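Local coordinates for nonstructural protein 2 (PDB 2GU0) that forms an octamer that probably takes part in rotavirus genome replication and packaging, binding single-stranded RNA and hydrolysing nucleoside triphosphates, at residues 17-22 with 99-104; 31-36 with 42-47; 80-85 with 113-118. All coordinates share one frame; numbering follows the deposited sequence.

Contact 1 (17-22 with 99-104); sequences VVWYPI and FDIVKT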
ATOM      1  N   VAL A  17       5.608  -6.468 -48.332  1.00 47.23           N
ATOM      2  CA  VAL A  17       4.363  -6.357 -47.587  1.00 41.75           C
ATOM      3  C   VAL A  17       4.619  -5.727 -46.218  1.00 40.73           C
ATOM      4  O   VAL A  17       5.592  -6.062 -45.533  1.00 40.17           O
ATOM      5  CB  VAL A  17       3.724  -7.726 -47.372  1.00 39.27           C
ATOM      6  CG1 VAL A  17       2.452  -7.582 -46.548  1.00 35.08           C
ATOM      7  CG2 VAL A  17       3.440  -8.370 -48.711  1.00 37.38           C
ATOM      8  N   VAL A  18       3.753  -4.800 -45.830  1.00 37.85           N
ATOM      9  CA  VAL A  18       3.890  -4.150 -44.539  1.00 36.66           C
ATOM     10  C   VAL A  18       2.744  -4.603 -43.649  1.00 35.99           C
ATOM     11  O   VAL A  18       1.578  -4.510 -44.029  1.00 37.17           O
ATOM     12  CB  VAL A  18       3.840  -2.629 -44.677  1.00 36.89           C
ATOM     13  CG1 VAL A  18       4.117  -1.981 -43.333  1.00 34.93           C
ATOM     14  CG2 VAL A  18       4.844  -2.177 -45.731  1.00 35.72           C
ATOM     15  N   TRP A  19       3.076  -5.104 -42.465  1.00 34.47           N
ATOM     16  CA  TRP A  19       2.056  -5.573 -41.536  1.00 31.54           C
ATOM     17  C   TRP A  19       1.809  -4.590 -40.412  1.00 30.76           C
ATOM     18  O   TRP A  19       2.713  -3.874 -39.997  1.00 30.58           O
ATOM     19  CB  TRP A  19       2.462  -6.914 -40.949  1.00 29.00           C
ATOM     20  CG  TRP A  19       2.770  -7.935 -41.996  1.00 27.45           C
ATOM     21  CD1 TRP A  19       3.962  -8.136 -42.626  1.00 25.06           C
ATOM     22  CD2 TRP A  19       1.857  -8.876 -42.554  1.00 24.60           C
ATOM     23  NE1 TRP A  19       3.846  -9.142 -43.543  1.00 24.26           N
ATOM     24  CE2 TRP A  19       2.562  -9.616 -43.519  1.00 23.05           C
ATOM     25  CE3 TRP A  19       0.504  -9.164 -42.333  1.00 23.12           C
ATOM     26  CZ2 TRP A  19       1.969 -10.623 -44.258  1.00 23.12           C
ATOM     27  CZ3 TRP A  19      -0.087 -10.153 -43.062  1.00 21.14           C
ATOM     28  CH2 TRP A  19       0.643 -10.879 -44.019  1.00 24.78           C
ATOM     29  N   TYR A  20       0.573  -4.555 -39.928  1.00 31.15           N
ATOM     30  CA  TYR A  20       0.216  -3.670 -38.827  1.00 32.78           C
ATOM     31  C   TYR A  20      -0.504  -4.395 -37.691  1.00 31.60           C
ATOM     32  O   TYR A  20      -1.245  -5.356 -37.915  1.00 30.55           O
ATOM     33  CB  TYR A  20      -0.674  -2.532 -39.317  1.00 36.64           C
ATOM     34  CG  TYR A  20      -0.086  -1.761 -40.465  1.00 41.21           C
ATOM     35  CD1 TYR A  20      -0.323  -2.152 -41.785  1.00 43.21           C
ATOM     36  CD2 TYR A  20       0.745  -0.663 -40.238  1.00 41.31           C
ATOM     37  CE1 TYR A  20       0.255  -1.466 -42.852  1.00 45.75           C
ATOM     38  CE2 TYR A  20       1.330   0.024 -41.297  1.00 43.87           C
ATOM     39  CZ  TYR A  20       1.083  -0.382 -42.600  1.00 45.67           C
ATOM     40  OH  TYR A  20       1.675   0.281 -43.648  1.00 48.02           O
ATOM     41  N   PRO A  21      -0.284  -3.937 -36.451  1.00 30.89           N
ATOM     42  CA  PRO A  21      -0.886  -4.490 -35.234  1.00 29.61           C
ATOM     43  C   PRO A  21      -2.374  -4.161 -35.190  1.00 29.35           C
ATOM     44  O   PRO A  21      -2.790  -3.120 -35.686  1.00 33.09           O
ATOM     45  CB  PRO A  21      -0.144  -3.753 -34.120  1.00 27.66           C
ATOM     46  CG  PRO A  21       1.135  -3.370 -34.722  1.00 26.74           C
ATOM     47  CD  PRO A  21       0.750  -2.949 -36.106  1.00 29.26           C
ATOM     48  N   ILE A  22      -3.176  -5.037 -34.609  1.00 27.91           N
ATOM     49  CA  ILE A  22      -4.606  -4.761 -34.471  1.00 27.20           C
ATOM     50  C   ILE A  22      -4.853  -4.511 -32.977  1.00 27.21           C
ATOM     51  O   ILE A  22      -4.435  -5.307 -32.140  1.00 28.37           O
ATOM     52  CB  ILE A  22      -5.457  -5.946 -34.944  1.00 24.95           C
ATOM     53  CG1 ILE A  22      -5.405  -6.046 -36.462  1.00 25.26           C
ATOM     54  CG2 ILE A  22      -6.885  -5.755 -34.522  1.00 26.77           C
ATOM     55  CD1 ILE A  22      -6.240  -7.176 -37.026  1.00 24.64           C
ATOM     56  N   PHE A  99      -3.456 -13.097 -50.244  1.00 52.81           N
ATOM     57  CA  PHE A  99      -4.383 -12.783 -49.171  1.00 51.68           C
ATOM     58  C   PHE A  99      -4.668 -13.985 -48.277  1.00 51.39           C
ATOM     59  O   PHE A  99      -4.918 -13.832 -47.086  1.00 52.57           O
ATOM     60  CB  PHE A  99      -5.703 -12.242 -49.735  1.00 50.32           C
ATOM     61  CG  PHE A  99      -6.724 -11.918 -48.674  1.00 49.07           C
ATOM     62  CD1 PHE A  99      -6.522 -10.853 -47.796  1.00 47.63           C
ATOM     63  CD2 PHE A  99      -7.858 -12.710 -48.513  1.00 47.56           C
ATOM     64  CE1 PHE A  99      -7.430 -10.590 -46.772  1.00 46.62           C
ATOM     65  CE2 PHE A  99      -8.772 -12.452 -47.489  1.00 47.78           C
ATOM     66  CZ  PHE A  99      -8.558 -11.394 -46.618  1.00 45.91           C
ATOM     67  N   ASP A 100      -4.625 -15.182 -48.845  1.00 50.69           N
ATOM     68  CA  ASP A 100      -4.893 -16.386 -48.073  1.00 50.55           C
ATOM     69  C   ASP A 100      -4.028 -16.567 -46.828  1.00 47.95           C
ATOM     70  O   ASP A 100      -4.479 -17.155 -45.842  1.00 46.95           O
ATOM     71  CB  ASP A 100      -4.748 -17.622 -48.961  1.00 55.85           C
ATOM     72  CG  ASP A 100      -6.059 -18.037 -49.596  1.00 60.36           C
ATOM     73  OD1 ASP A 100      -6.991 -18.402 -48.847  1.00 63.64           O
ATOM     74  OD2 ASP A 100      -6.160 -17.999 -50.842  1.00 63.16           O
ATOM     75  N   ILE A 101      -2.791 -16.076 -46.865  1.00 44.27           N
ATOM     76  CA  ILE A 101      -1.895 -16.224 -45.720  1.00 41.32           C
ATOM     77  C   ILE A 101      -2.593 -15.754 -44.441  1.00 40.94           C
ATOM     78  O   ILE A 101      -2.483 -16.367 -43.379  1.00 39.56           O
ATOM     79  CB  ILE A 101      -0.593 -15.434 -45.934  1.00 38.89           C
ATOM     80  CG1 ILE A 101       0.467 -15.920 -44.949  1.00 37.73           C
ATOM     81  CG2 ILE A 101      -0.844 -13.946 -45.766  1.00 37.39           C
ATOM     82  CD1 ILE A 101       1.822 -15.289 -45.156  1.00 35.98           C
ATOM     83  N   VAL A 102      -3.333 -14.664 -44.583  1.00 40.37           N
ATOM     84  CA  VAL A 102      -4.102 -14.053 -43.513  1.00 38.87           C
ATOM     85  C   VAL A 102      -5.132 -15.021 -42.886  1.00 39.50           C
ATOM     86  O   VAL A 102      -5.658 -14.764 -41.802  1.00 39.82           O
ATOM     87  CB  VAL A 102      -4.807 -12.787 -44.084  1.00 37.15           C
ATOM     88  CG1 VAL A 102      -6.249 -12.715 -43.646  1.00 35.13           C
ATOM     89  CG2 VAL A 102      -4.054 -11.552 -43.663  1.00 34.49           C
ATOM     90  N   LYS A 103      -5.409 -16.138 -43.552  1.00 39.31           N
ATOM     91  CA  LYS A 103      -6.390 -17.089 -43.032  1.00 39.36           C
ATOM     92  C   LYS A 103      -5.715 -18.274 -42.344  1.00 38.06           C
ATOM     93  O   LYS A 103      -6.381 -19.212 -41.874  1.00 37.91           O
ATOM     94  CB  LYS A 103      -7.314 -17.561 -44.165  1.00 39.81           C
ATOM     95  CG  LYS A 103      -7.905 -16.392 -44.964  1.00 44.17           C
ATOM     96  CD  LYS A 103      -8.729 -16.818 -46.183  1.00 45.23           C
ATOM     97  CE  LYS A 103     -10.101 -17.340 -45.784  1.00 47.03           C
ATOM     98  NZ  LYS A 103     -10.939 -17.690 -46.968  1.00 46.44           N
ATOM     99  N   THR A 104      -4.389 -18.209 -42.270  1.00 34.81           N
ATOM    100  CA  THR A 104      -3.601 -19.248 -41.627  1.00 32.21           C
ATOM    101  C   THR A 104      -3.931 -19.342 -40.145  1.00 32.31           C
ATOM    102  O   THR A 104      -3.856 -18.356 -39.425  1.00 32.61           O
ATOM    103  CB  THR A 104      -2.122 -18.944 -41.723  1.00 31.81           C
ATOM    104  OG1 THR A 104      -1.746 -18.794 -43.095  1.00 33.20           O
ATOM    105  CG2 THR A 104      -1.321 -20.051 -41.080  1.00 31.39           C
TER

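Contact 2 (31-36 with 42-47); sequences LCAKVE and NYYDTI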
ATOM      1  N   LEU A  31     -16.832  -5.660 -33.335  1.00 34.69           N
ATOM      2  CA  LEU A  31     -17.716  -6.680 -32.791  1.00 36.27           C
ATOM      3  C   LEU A  31     -19.107  -6.097 -32.590  1.00 38.07           C
ATOM      4  O   LEU A  31     -20.101  -6.833 -32.610  1.00 38.25           O
ATOM      5  CB  LEU A  31     -17.192  -7.246 -31.465  1.00 35.85           C
ATOM      6  CG  LEU A  31     -16.091  -8.317 -31.516  1.00 34.36           C
ATOM      7  CD1 LEU A  31     -15.778  -8.798 -30.107  1.00 29.97           C
ATOM      8  CD2 LEU A  31     -16.533  -9.470 -32.388  1.00 32.29           C
ATOM      9  N   CYS A  32     -19.188  -4.779 -32.423  1.00 38.12           N
ATOM     10  CA  CYS A  32     -20.484  -4.154 -32.225  1.00 40.78           C
ATOM     11  C   CYS A  32     -21.033  -3.525 -33.508  1.00 40.83           C
ATOM     12  O   CYS A  32     -22.232  -3.269 -33.617  1.00 41.63           O
ATOM     13  CB  CYS A  32     -20.414  -3.100 -31.101  1.00 41.87           C
ATOM     14  SG  CYS A  32     -20.047  -1.356 -31.584  1.00 50.27           S
ATOM     15  N   ALA A  33     -20.167  -3.299 -34.488  1.00 39.64           N
ATOM     16  CA  ALA A  33     -20.599  -2.673 -35.735  1.00 38.47           C
ATOM     17  C   ALA A  33     -21.547  -3.524 -36.558  1.00 37.73           C
ATOM     18  O   ALA A  33     -21.535  -4.750 -36.461  1.00 38.61           O
ATOM     19  CB  ALA A  33     -19.381  -2.292 -36.587  1.00 37.13           C
ATOM     20  N   LYS A  34     -22.363  -2.853 -37.367  1.00 36.93           N
ATOM     21  CA  LYS A  34     -23.313  -3.506 -38.259  1.00 37.86           C
ATOM     22  C   LYS A  34     -22.691  -3.592 -39.642  1.00 38.98           C
ATOM     23  O   LYS A  34     -22.545  -2.581 -40.332  1.00 39.69           O
ATOM     24  CB  LYS A  34     -24.603  -2.705 -38.370  1.00 37.11           C
ATOM     25  CG  LYS A  34     -25.456  -3.165 -39.532  1.00 37.32           C
ATOM     26  CD  LYS A  34     -26.596  -2.215 -39.834  1.00 37.67           C
ATOM     27  CE  LYS A  34     -27.477  -2.777 -40.938  1.00 35.59           C
ATOM     28  NZ  LYS A  34     -28.721  -1.973 -41.064  1.00 40.41           N
ATOM     29  N   VAL A  35     -22.345  -4.803 -40.052  1.00 40.74           N
ATOM     30  CA  VAL A  35     -21.715  -5.021 -41.343  1.00 41.31           C
ATOM     31  C   VAL A  35     -22.579  -5.878 -42.252  1.00 42.68           C
ATOM     32  O   VAL A  35     -23.080  -6.923 -41.836  1.00 41.30           O
ATOM     33  CB  VAL A  35     -20.353  -5.703 -41.152  1.00 41.33           C
ATOM     34  CG1 VAL A  35     -19.621  -5.801 -42.480  1.00 40.60           C
ATOM     35  CG2 VAL A  35     -19.531  -4.924 -40.113  1.00 39.73           C
ATOM     36  N   GLU A  36     -22.757  -5.428 -43.492  1.00 45.27           N
ATOM     37  CA  GLU A  36     -23.558  -6.166 -44.457  1.00 47.96           C
ATOM     38  C   GLU A  36     -22.855  -7.471 -44.792  1.00 48.70           C
ATOM     39  O   GLU A  36     -21.629  -7.521 -44.845  1.00 48.28           O
ATOM     40  CB  GLU A  36     -23.761  -5.337 -45.724  1.00 51.91           C
ATOM     41  CG  GLU A  36     -24.714  -4.151 -45.554  1.00 59.14           C
ATOM     42  CD  GLU A  36     -26.146  -4.566 -45.197  1.00 63.98           C
ATOM     43  OE1 GLU A  36     -26.780  -5.314 -45.985  1.00 66.96           O
ATOM     44  OE2 GLU A  36     -26.640  -4.135 -44.128  1.00 65.25           O
ATOM     45  N   ASN A  42     -14.100  -9.102 -45.219  1.00 34.25           N
ATOM     46  CA  ASN A  42     -13.080  -8.075 -45.426  1.00 34.70           C
ATOM     47  C   ASN A  42     -12.600  -7.473 -44.108  1.00 33.64           C
ATOM     48  O   ASN A  42     -13.337  -7.444 -43.121  1.00 33.38           O
ATOM     49  CB  ASN A  42     -13.621  -6.934 -46.293  1.00 37.28           C
ATOM     50  CG  ASN A  42     -14.047  -7.390 -47.684  1.00 39.89           C
ATOM     51  OD1 ASN A  42     -13.298  -8.064 -48.400  1.00 41.20           O
ATOM     52  ND2 ASN A  42     -15.252  -6.999 -48.081  1.00 40.44           N
ATOM     53  N   TYR A  43     -11.359  -7.000 -44.085  1.00 32.13           N
ATOM     54  CA  TYR A  43     -10.869  -6.365 -42.874  1.00 30.74           C
ATOM     55  C   TYR A  43     -11.816  -5.197 -42.665  1.00 31.26           C
ATOM     56  O   TYR A  43     -12.217  -4.548 -43.634  1.00 32.41           O
ATOM     57  CB  TYR A  43      -9.444  -5.849 -43.049  1.00 28.33           C
ATOM     58  CG  TYR A  43      -8.391  -6.886 -42.755  1.00 28.84           C
ATOM     59  CD1 TYR A  43      -8.129  -7.915 -43.648  1.00 28.21           C
ATOM     60  CD2 TYR A  43      -7.663  -6.848 -41.573  1.00 29.40           C
ATOM     61  CE1 TYR A  43      -7.163  -8.875 -43.374  1.00 29.00           C
ATOM     62  CE2 TYR A  43      -6.699  -7.809 -41.287  1.00 28.99           C
ATOM     63  CZ  TYR A  43      -6.454  -8.813 -42.196  1.00 29.97           C
ATOM     64  OH  TYR A  43      -5.475  -9.742 -41.941  1.00 33.09           O
ATOM     65  N   TYR A  44     -12.169  -4.927 -41.413  1.00 29.84           N
ATOM     66  CA  TYR A  44     -13.097  -3.853 -41.092  1.00 29.59           C
ATOM     67  C   TYR A  44     -12.459  -2.540 -40.646  1.00 32.18           C
ATOM     68  O   TYR A  44     -11.661  -2.511 -39.706  1.00 33.67           O
ATOM     69  CB  TYR A  44     -14.049  -4.315 -40.003  1.00 26.49           C
ATOM     70  CG  TYR A  44     -15.046  -3.269 -39.618  1.00 23.85           C
ATOM     71  CD1 TYR A  44     -16.042  -2.890 -40.507  1.00 23.96           C
ATOM     72  CD2 TYR A  44     -15.000  -2.650 -38.369  1.00 24.49           C
ATOM     73  CE1 TYR A  44     -16.976  -1.928 -40.176  1.00 24.23           C
ATOM     74  CE2 TYR A  44     -15.936  -1.676 -38.019  1.00 25.83           C
ATOM     75  CZ  TYR A  44     -16.924  -1.326 -38.938  1.00 26.15           C
ATOM     76  OH  TYR A  44     -17.878  -0.395 -38.640  1.00 26.43           O
ATOM     77  N   ASP A  45     -12.828  -1.443 -41.299  1.00 31.97           N
ATOM     78  CA  ASP A  45     -12.273  -0.164 -40.908  1.00 32.51           C
ATOM     79  C   ASP A  45     -13.114   0.494 -39.816  1.00 32.05           C
ATOM     80  O   ASP A  45     -14.264   0.868 -40.013  1.00 31.30           O
ATOM     81  CB  ASP A  45     -12.121   0.765 -42.107  1.00 32.98           C
ATOM     82  CG  ASP A  45     -11.464   2.067 -41.731  1.00 36.25           C
ATOM     83  OD1 ASP A  45     -10.758   2.084 -40.701  1.00 38.12           O
ATOM     84  OD2 ASP A  45     -11.638   3.073 -42.452  1.00 38.82           O
ATOM     85  N   THR A  46     -12.488   0.621 -38.658  1.00 32.64           N
ATOM     86  CA  THR A  46     -13.054   1.190 -37.447  1.00 31.68           C
ATOM     87  C   THR A  46     -13.070   2.722 -37.448  1.00 31.73           C
ATOM     88  O   THR A  46     -13.717   3.359 -36.604  1.00 29.32           O
ATOM     89  CB  THR A  46     -12.237   0.654 -36.256  1.00 30.42           C
ATOM     90  OG1 THR A  46     -12.806  -0.582 -35.822  1.00 34.82           O
ATOM     91  CG2 THR A  46     -12.201   1.615 -35.132  1.00 33.72           C
ATOM     92  N   ILE A  47     -12.368   3.306 -38.413  1.00 30.34           N
ATOM     93  CA  ILE A  47     -12.269   4.752 -38.523  1.00 30.05           C
ATOM     94  C   ILE A  47     -11.500   5.320 -37.330  1.00 30.59           C
ATOM     95  O   ILE A  47     -10.377   5.798 -37.480  1.00 34.60           O
ATOM     96  CB  ILE A  47     -13.655   5.416 -38.612  1.00 27.96           C
ATOM     97  CG1 ILE A  47     -14.488   4.718 -39.686  1.00 26.56           C
ATOM     98  CG2 ILE A  47     -13.506   6.876 -38.980  1.00 25.26           C
ATOM     99  CD1 ILE A  47     -15.854   5.316 -39.897  1.00 26.20           C
TER

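Contact 3 (80-85 with 113-118); sequences VNLLAD and NLLCRI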
ATOM      1  N   VAL A  80       0.284  -9.220 -30.730  1.00 32.84           N
ATOM      2  CA  VAL A  80      -0.043  -8.452 -31.907  1.00 31.62           C
ATOM      3  C   VAL A  80       1.197  -7.741 -32.461  1.00 32.80           C
ATOM      4  O   VAL A  80       1.433  -7.723 -33.681  1.00 31.68           O
ATOM      5  CB  VAL A  80      -1.201  -7.470 -31.563  1.00 31.76           C
ATOM      6  CG1 VAL A  80      -1.025  -6.144 -32.244  1.00 31.43           C
ATOM      7  CG2 VAL A  80      -2.522  -8.090 -31.979  1.00 30.98           C
ATOM      8  N   ASN A  81       2.009  -7.175 -31.575  1.00 32.42           N
ATOM      9  CA  ASN A  81       3.204  -6.478 -32.030  1.00 30.96           C
ATOM     10  C   ASN A  81       4.329  -7.416 -32.430  1.00 31.72           C
ATOM     11  O   ASN A  81       5.112  -7.116 -33.318  1.00 32.27           O
ATOM     12  CB  ASN A  81       3.669  -5.495 -30.972  1.00 28.60           C
ATOM     13  CG  ASN A  81       2.884  -4.210 -31.013  1.00 31.75           C
ATOM     14  OD1 ASN A  81       1.981  -3.993 -30.213  1.00 32.14           O
ATOM     15  ND2 ASN A  81       3.205  -3.356 -31.974  1.00 33.14           N
ATOM     16  N   LEU A  82       4.407  -8.560 -31.770  1.00 32.64           N
ATOM     17  CA  LEU A  82       5.421  -9.546 -32.085  1.00 30.78           C
ATOM     18  C   LEU A  82       5.161 -10.035 -33.513  1.00 30.68           C
ATOM     19  O   LEU A  82       6.070 -10.133 -34.333  1.00 30.53           O
ATOM     20  CB  LEU A  82       5.325 -10.710 -31.102  1.00 29.14           C
ATOM     21  CG  LEU A  82       6.281 -11.863 -31.378  1.00 30.26           C
ATOM     22  CD1 LEU A  82       7.706 -11.415 -31.119  1.00 29.21           C
ATOM     23  CD2 LEU A  82       5.914 -13.036 -30.494  1.00 30.44           C
ATOM     24  N   LEU A  83       3.903 -10.324 -33.810  1.00 29.22           N
ATOM     25  CA  LEU A  83       3.547 -10.798 -35.130  1.00 29.96           C
ATOM     26  C   LEU A  83       3.843  -9.764 -36.219  1.00 31.23           C
ATOM     27  O   LEU A  83       4.426 -10.098 -37.247  1.00 33.09           O
ATOM     28  CB  LEU A  83       2.077 -11.221 -35.149  1.00 28.71           C
ATOM     29  CG  LEU A  83       1.777 -12.410 -34.221  1.00 29.18           C
ATOM     30  CD1 LEU A  83       0.287 -12.685 -34.179  1.00 28.41           C
ATOM     31  CD2 LEU A  83       2.534 -13.644 -34.701  1.00 25.92           C
ATOM     32  N   ALA A  84       3.460  -8.512 -36.001  1.00 31.12           N
ATOM     33  CA  ALA A  84       3.727  -7.472 -36.992  1.00 31.20           C
ATOM     34  C   ALA A  84       5.243  -7.356 -37.207  1.00 31.40           C
ATOM     35  O   ALA A  84       5.747  -7.561 -38.305  1.00 31.53           O
ATOM     36  CB  ALA A  84       3.143  -6.136 -36.532  1.00 28.76           C
ATOM     37  N   ASP A  85       5.965  -7.027 -36.148  1.00 32.60           N
ATOM     38  CA  ASP A  85       7.415  -6.917 -36.217  1.00 34.38           C
ATOM     39  C   ASP A  85       7.996  -8.097 -36.963  1.00 35.42           C
ATOM     40  O   ASP A  85       8.756  -7.933 -37.910  1.00 36.00           O
ATOM     41  CB  ASP A  85       8.011  -6.913 -34.817  1.00 34.64           C
ATOM     42  CG  ASP A  85       7.746  -5.642 -34.084  1.00 36.03           C
ATOM     43  OD1 ASP A  85       6.803  -4.921 -34.467  1.00 38.86           O
ATOM     44  OD2 ASP A  85       8.481  -5.364 -33.118  1.00 40.25           O
ATOM     45  N   ASN A 113       3.641 -18.560 -25.344  1.00 28.59           N
ATOM     46  CA  ASN A 113       4.820 -18.992 -24.616  1.00 27.37           C
ATOM     47  C   ASN A 113       6.059 -18.331 -25.190  1.00 26.74           C
ATOM     48  O   ASN A 113       6.944 -17.927 -24.433  1.00 27.08           O
ATOM     49  CB  ASN A 113       4.965 -20.511 -24.630  1.00 28.45           C
ATOM     50  CG  ASN A 113       4.318 -21.158 -23.429  1.00 29.77           C
ATOM     51  OD1 ASN A 113       4.243 -20.553 -22.357  1.00 31.40           O
ATOM     52  ND2 ASN A 113       3.866 -22.395 -23.586  1.00 30.78           N
ATOM     53  N   LEU A 114       6.132 -18.202 -26.516  1.00 24.95           N
ATOM     54  CA  LEU A 114       7.293 -17.544 -27.109  1.00 25.40           C
ATOM     55  C   LEU A 114       7.445 -16.139 -26.526  1.00 26.26           C
ATOM     56  O   LEU A 114       8.563 -15.694 -26.281  1.00 26.20           O
ATOM     57  CB  LEU A 114       7.179 -17.471 -28.630  1.00 23.35           C
ATOM     58  CG  LEU A 114       7.408 -18.776 -29.404  1.00 22.84           C
ATOM     59  CD1 LEU A 114       7.130 -18.547 -30.871  1.00 22.40           C
ATOM     60  CD2 LEU A 114       8.818 -19.252 -29.222  1.00 23.19           C
ATOM     61  N   LEU A 115       6.327 -15.452 -26.291  1.00 26.67           N
ATOM     62  CA  LEU A 115       6.360 -14.109 -25.704  1.00 28.46           C
ATOM     63  C   LEU A 115       7.126 -14.101 -24.386  1.00 30.52           C
ATOM     64  O   LEU A 115       7.890 -13.176 -24.112  1.00 30.90           O
ATOM     65  CB  LEU A 115       4.953 -13.582 -25.427  1.00 26.41           C
ATOM     66  CG  LEU A 115       4.084 -13.077 -26.574  1.00 25.13           C
ATOM     67  CD1 LEU A 115       2.747 -12.620 -26.002  1.00 24.67           C
ATOM     68  CD2 LEU A 115       4.784 -11.942 -27.294  1.00 21.56           C
ATOM     69  N   CYS A 116       6.912 -15.126 -23.567  1.00 31.51           N
ATOM     70  CA  CYS A 116       7.600 -15.229 -22.290  1.00 32.09           C
ATOM     71  C   CYS A 116       9.075 -15.472 -22.521  1.00 31.04           C
ATOM     72  O   CYS A 116       9.914 -14.881 -21.852  1.00 32.01           O
ATOM     73  CB  CYS A 116       7.007 -16.363 -21.450  1.00 34.08           C
ATOM     74  SG  CYS A 116       5.286 -16.045 -20.932  1.00 41.23           S
ATOM     75  N   ARG A 117       9.402 -16.335 -23.473  1.00 31.44           N
ATOM     76  CA  ARG A 117      10.807 -16.607 -23.752  1.00 32.19           C
ATOM     77  C   ARG A 117      11.462 -15.318 -24.199  1.00 32.55           C
ATOM     78  O   ARG A 117      12.551 -14.979 -23.759  1.00 33.76           O
ATOM     79  CB  ARG A 117      10.980 -17.655 -24.864  1.00 32.20           C
ATOM     80  CG  ARG A 117      10.697 -19.098 -24.473  1.00 31.17           C
ATOM     81  CD  ARG A 117      11.237 -20.045 -25.530  1.00 29.56           C
ATOM     82  NE  ARG A 117      12.670 -19.853 -25.702  1.00 31.56           N
ATOM     83  CZ  ARG A 117      13.381 -20.304 -26.729  1.00 32.75           C
ATOM     84  NH1 ARG A 117      12.803 -20.989 -27.704  1.00 32.00           N
ATOM     85  NH2 ARG A 117      14.680 -20.051 -26.787  1.00 33.15           N
ATOM     86  N   ILE A 118      10.776 -14.587 -25.065  1.00 32.14           N
ATOM     87  CA  ILE A 118      11.322 -13.351 -25.583  1.00 32.64           C
ATOM     88  C   ILE A 118      11.518 -12.219 -24.569  1.00 35.41           C
ATOM     89  O   ILE A 118      12.538 -11.522 -24.630  1.00 38.55           O
ATOM     90  CB  ILE A 118      10.490 -12.847 -26.760  1.00 29.57           C
ATOM     91  CG1 ILE A 118      10.408 -13.931 -27.833  1.00 26.58           C
ATOM     92  CG2 ILE A 118      11.140 -11.633 -27.351  1.00 25.49           C
ATOM     93  CD1 ILE A 118       9.382 -13.656 -28.899  1.00 26.83           C
TER

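Contact 1 (17-22 with 99-104)
The carbonyl oxygen of I101, the residue whose side chain meets W19, is gripped by two donors from T104. The hydroxyl OG1 of T104 reaches I101 O at 2.6 Å, tilted 15° from the carbonyl plane, and T104 N comes to I101 O at 2.9 Å. The second bond continues the i to i+3 pattern that runs through 99-103, so the 3-10 turn is closed by backbone and side chain of the same threonine. The side chain of I101 leaves its backbone toward the strand. Its CG2 meets the indole at the rim of the six-membered ring, lying in the ring plane, with W19 CH2 to I101 CG2 at 3.8 Å. V102 joins it along the same edge, near the plane, where W19 CZ3 to V102 CG2 measures 4.2 Å. V17 CG1 sits 3.5 Å above one face of the W19 indole, offset toward the rim. With CG of W19 anti to its own carbonyl carbon (chi1 -54°), the ring is carried out from the strand. M92 touches both W19 and I101, L87 of helix 74-90 also packs on the indole, and the backbone N of W19 is bonded to N88 OD1. Strand 18-21 pairs antiparallel with 8-11, and V102 and T104 make backbone bonds to A5 and L4. The arrangement is thus that of a small beta-hairpin from the N-terminal region whose buried tryptophan packs edge-on against a 3-10 turn in the connection between helices 74-90 and 108-119.

Contact 2 (31-36 with 42-47)
Y44 lies across the extended chain that follows helix 24-32, and its phenol spans A33 and V35. The hydroxyl end belongs to A33: its CB comes to Y44 CZ at 3.5 Å, with CE2 of Y44 slightly farther off at 3.8 Å. V35 lies on the same side of the ring plane, over toward the CD1 and CE1 atoms, where its CG2 meets Y44 CE1 at 3.9 Å and lies 4.1 Å from Y44 CD1. Both methyl groups approach the ring obliquely. The fully extended first torsion of Y44, with CG opposite the backbone N (chi1 -180°), sends the ring out from the short strand toward these two residues. In V35 it is CG2, standing anti to the carbonyl carbon and beside the backbone N, that meets the tyrosine. The apolar cluster sits at an interface of the octamer: K34, between A33 and V35, packs on Y159 of the second subunit and makes backbone hydrogen bonds to that subunit. The strand behind the ring, 44-45, pairs antiparallel with 51-52, Y44 bonding to A52 through the backbone, and at its far end D45 forms an Asx turn. There OD1 of D45 accepts from I47 N at 3.1 Å, with an N-H...O angle of 163°, the donor standing above the carboxylate plane, 69° out of it. The polar end of Y44 is satisfied across the subunit boundary: its OH is hydrogen-bonded to OE1 of Q160 of the second subunit, and A33 packs on that same glutamine.

Contact 3 (80-85 with 113-118)
L82 meets L115 and I118 mainly through their terminal methyl groups, and no flat group enters the contact, so neither a ring face nor an edge is involved. The planar ends of N113 and R117 are engaged away from helix 74-90: N113 ND2 bonds to E153 OE1, while R117 forms a salt bridge with D123. L82 supplies over half of the buried surface. Its extended first torsion (CG anti to the backbone N, chi1 176°) carries the branched end toward helix 108-119, where CD1 meets I118 while CD2 lies between I118 and L115. CD1 of L82 meets CD1 of I118 tip to tip at 3.6 Å, and CD2 of L82 lies 3.9 Å from that same I118 CD1. Toward L115 the side chains instead slide past each other in opposite directions. CD2 of L115 reaches L82 CD2 at 3.6 Å and comes back as far as L82 CB, at 4.0 Å. This is helix-to-helix packing in the N-terminal region, one leucine set against residues three apart on its partner helix, with the CA atoms of L82 and L115 7.9 Å apart. Helix 129-139 also packs here: V136 touches L82, and R132 touches I118. The side chain of L115 is about 8 Å from that of V108, a predicted ATP-binding residue.

From the N terminus, the chain runs through strand 8-11 and then strand 18-21, which opens contact 1, and continues into helix 24-32. Contact 2 closes a short loop there, at a subunit interface, wholly within the much longer excursion that contact 1 completes at 99-104. Before that completion, helix 74-90 opens contact 3, which closes on helix 108-119, so contacts 1 and 3 cross along the chain. Contacts 1 and 2 are joined by Y43, packed against F99 and V102; contacts 1 and 3 are joined by P21, packed on V80 and A84. Contacts 2 and 3 do not touch. Hairpin, interface loop and helices are thereby linked within the N-terminal region.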